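Local coordinates for beta-N-acetylhexosaminidase (Streptomyces plicatus, PDB 1JAK), which removes terminal N-acetylhexosamine residues from the non-reducing ends of glycans, as a family 20 glycoside hydrolase that works by substrate-assisted catalysis, at residues M253-A262 with L276-L287. Sequence-based numbering, arbitrary orientation.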
# COMPACT_ATOMS: atom_id res chain seq x y z
N MET A 253 6.23 -18.56 -3.40
CA MET A 253 6.66 -19.96 -3.44
C MET A 253 5.67 -20.82 -2.66
O MET A 253 5.02 -20.35 -1.73
CB MET A 253 8.06 -20.10 -2.83
CG MET A 253 8.19 -19.53 -1.43
SD MET A 253 9.89 -19.61 -0.80
CE MET A 253 10.62 -18.17 -1.61
N PRO A 254 5.52 -22.11 -3.03
CA PRO A 254 6.21 -22.82 -4.11
C PRO A 254 5.51 -22.64 -5.46
O PRO A 254 6.02 -23.07 -6.49
CB PRO A 254 6.17 -24.27 -3.63
CG PRO A 254 4.83 -24.35 -3.00
CD PRO A 254 4.73 -23.05 -2.21
N GLY A 255 4.33 -22.02 -5.43
CA GLY A 255 3.60 -21.78 -6.67
C GLY A 255 3.97 -20.43 -7.25
O GLY A 255 4.74 -19.69 -6.63
N HIS A 256 3.44 -20.10 -8.42
CA HIS A 256 3.73 -18.82 -9.07
C HIS A 256 5.23 -18.62 -9.23
O HIS A 256 5.75 -17.51 -9.04
CB HIS A 256 3.13 -17.68 -8.25
CG HIS A 256 1.65 -17.56 -8.39
ND1 HIS A 256 1.07 -16.99 -9.51
CD2 HIS A 256 0.64 -17.97 -7.60
CE1 HIS A 256 -0.25 -17.06 -9.39
NE2 HIS A 256 -0.54 -17.65 -8.24
N THR A 257 5.91 -19.69 -9.62
CA THR A 257 7.36 -19.68 -9.76
C THR A 257 7.88 -19.94 -11.17
O THR A 257 9.06 -20.24 -11.34
CB THR A 257 7.97 -20.74 -8.83
OG1 THR A 257 7.20 -21.95 -8.93
CG2 THR A 257 7.97 -20.27 -7.39
N ASN A 258 7.04 -19.81 -12.19
CA ASN A 258 7.53 -20.11 -13.53
C ASN A 258 8.74 -19.30 -13.99
O ASN A 258 9.60 -19.83 -14.68
CB ASN A 258 6.43 -19.96 -14.59
CG ASN A 258 6.86 -20.53 -15.93
OD1 ASN A 258 6.92 -21.74 -16.10
ND2 ASN A 258 7.19 -19.65 -16.88
N ALA A 259 8.81 -18.02 -13.63
CA ALA A 259 9.94 -17.21 -14.07
C ALA A 259 11.26 -17.83 -13.60
O ALA A 259 12.24 -17.86 -14.34
CB ALA A 259 9.81 -15.78 -13.55
N ALA A 260 11.27 -18.33 -12.37
CA ALA A 260 12.47 -18.96 -11.82
C ALA A 260 12.70 -20.31 -12.49
O ALA A 260 13.82 -20.64 -12.89
CB ALA A 260 12.33 -19.15 -10.31
N LEU A 261 11.63 -21.09 -12.61
CA LEU A 261 11.70 -22.41 -13.22
C LEU A 261 12.18 -22.35 -14.66
O LEU A 261 12.92 -23.23 -15.11
CB LEU A 261 10.33 -23.09 -13.18
CG LEU A 261 9.77 -23.41 -11.79
CD1 LEU A 261 8.32 -23.86 -11.92
CD2 LEU A 261 10.62 -24.49 -11.13
N ALA A 262 11.76 -21.32 -15.39
CA ALA A 262 12.15 -21.16 -16.78
C ALA A 262 13.62 -20.76 -16.92
O ALA A 262 14.23 -20.97 -17.96
CB ALA A 262 11.27 -20.10 -17.45
N LEU A 276 9.21 -19.29 -21.04
CA LEU A 276 8.86 -18.08 -20.30
C LEU A 276 7.35 -17.99 -20.50
O LEU A 276 6.85 -18.32 -21.58
CB LEU A 276 9.57 -16.87 -20.91
CG LEU A 276 11.07 -16.80 -20.64
CD1 LEU A 276 11.72 -15.77 -21.55
CD2 LEU A 276 11.31 -16.46 -19.18
N TYR A 277 6.63 -17.54 -19.48
CA TYR A 277 5.17 -17.45 -19.57
C TYR A 277 4.66 -16.03 -19.79
O TYR A 277 5.04 -15.10 -19.08
CB TYR A 277 4.55 -18.03 -18.29
CG TYR A 277 3.04 -18.13 -18.34
CD1 TYR A 277 2.41 -18.97 -19.26
CD2 TYR A 277 2.25 -17.39 -17.48
CE1 TYR A 277 1.03 -19.07 -19.31
CE2 TYR A 277 0.86 -17.48 -17.52
CZ TYR A 277 0.25 -18.32 -18.44
OH TYR A 277 -1.12 -18.41 -18.50
N THR A 278 3.78 -15.87 -20.78
CA THR A 278 3.23 -14.56 -21.10
C THR A 278 1.70 -14.53 -21.05
O THR A 278 1.08 -13.54 -21.44
CB THR A 278 3.69 -14.08 -22.49
OG1 THR A 278 3.27 -15.03 -23.48
CG2 THR A 278 5.21 -13.95 -22.53
N GLY A 279 1.10 -15.61 -20.55
CA GLY A 279 -0.35 -15.68 -20.45
C GLY A 279 -0.86 -15.02 -19.18
O GLY A 279 -0.11 -14.33 -18.49
N THR A 280 -2.13 -15.25 -18.86
CA THR A 280 -2.73 -14.65 -17.67
C THR A 280 -3.42 -15.65 -16.73
O THR A 280 -4.28 -15.27 -15.93
CB THR A 280 -3.75 -13.57 -18.07
OG1 THR A 280 -4.69 -14.11 -19.02
CG2 THR A 280 -3.04 -12.37 -18.70
N LYS A 281 -3.05 -16.92 -16.82
CA LYS A 281 -3.63 -17.93 -15.95
C LYS A 281 -2.76 -18.07 -14.70
O LYS A 281 -1.67 -17.50 -14.62
CB LYS A 281 -3.73 -19.27 -16.67
CG LYS A 281 -4.81 -19.30 -17.75
CD LYS A 281 -4.84 -20.64 -18.49
CE LYS A 281 -4.96 -21.82 -17.52
NZ LYS A 281 -6.20 -21.75 -16.70
N VAL A 282 -3.26 -18.83 -13.72
CA VAL A 282 -2.53 -19.06 -12.47
C VAL A 282 -2.68 -20.50 -11.98
O VAL A 282 -3.61 -21.20 -12.39
CB VAL A 282 -3.04 -18.14 -11.32
CG1 VAL A 282 -3.01 -16.69 -11.74
CG2 VAL A 282 -4.45 -18.56 -10.90
N GLY A 283 -1.76 -20.92 -11.12
CA GLY A 283 -1.83 -22.24 -10.50
C GLY A 283 -1.15 -23.43 -11.15
O GLY A 283 -1.19 -24.53 -10.59
N PHE A 284 -0.50 -23.22 -12.28
CA PHE A 284 0.14 -24.30 -13.03
C PHE A 284 1.61 -24.56 -12.74
O PHE A 284 2.16 -25.58 -13.19
CB PHE A 284 -0.02 -24.02 -14.52
CG PHE A 284 0.60 -22.72 -14.96
CD1 PHE A 284 1.95 -22.65 -15.25
CD2 PHE A 284 -0.17 -21.56 -15.04
CE1 PHE A 284 2.54 -21.43 -15.61
CE2 PHE A 284 0.40 -20.35 -15.40
CZ PHE A 284 1.76 -20.28 -15.69
N SER A 285 2.27 -23.66 -12.02
CA SER A 285 3.69 -23.82 -11.73
C SER A 285 3.99 -24.29 -10.31
O SER A 285 3.22 -24.03 -9.39
CB SER A 285 4.41 -22.49 -11.98
OG SER A 285 3.82 -21.48 -11.18
N SER A 286 5.12 -24.96 -10.15
CA SER A 286 5.52 -25.42 -8.83
C SER A 286 7.00 -25.75 -8.72
O SER A 286 7.59 -26.36 -9.62
CB SER A 286 4.72 -26.67 -8.42
OG SER A 286 5.14 -27.13 -7.15
N LEU A 287 7.62 -25.34 -7.61
CA LEU A 287 9.01 -25.68 -7.38
C LEU A 287 8.94 -27.18 -7.11
O LEU A 287 7.87 -27.69 -6.77
CB LEU A 287 9.54 -24.97 -6.14
CG LEU A 287 9.63 -23.44 -6.22
CD1 LEU A 287 10.16 -22.89 -4.91
CD2 LEU A 287 10.54 -23.05 -7.38
O HOH W 1 1.33 -22.11 -9.11
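P254 O takes two hydrogen bonds from opposite faces of its carbonyl plane: the backbone N of L287 reaches it at 3.0 Å, and the T257 hydroxyl OG1 donates from well above the plane. T257 suits this post because its OG1 lies between backbone N and carbonyl carbon (chi1 44°) and can turn back to P254, while CB and CG2 meet the isobutyl group of L287. With OG1 and CG2 gone, as in an alanine at this position, P254 O is likely to rely on the L287 amide, and the leucine to lose part of its packing. Polar links continue through a water that accepts from H256 N and donates to S285 O at 2.7 Å. S285, small enough to sit close to the turn, places OG 3.1 Å from H256 N, and D198 binds both this hydroxyl and N258 N.

Apolar packing centres on branched L287: CD1 reaches M253 CB, CD2 meets T257 and L261. Small A262 lets L276 CD2 come within 4.0 Å of its CB. N258 ND2 packs against Y277 CB and bonds to P275 O.

At the pocket, H256 CE1 meets V282 CB at 3.6 Å, and both residues touch the bound azasugar. D197 at ND1 and E320 at NE2 probably keep the imidazole from turning. Polar bonding around P254 and S285 thus joins the segments behind the H256–V282 contact at the inhibitor site.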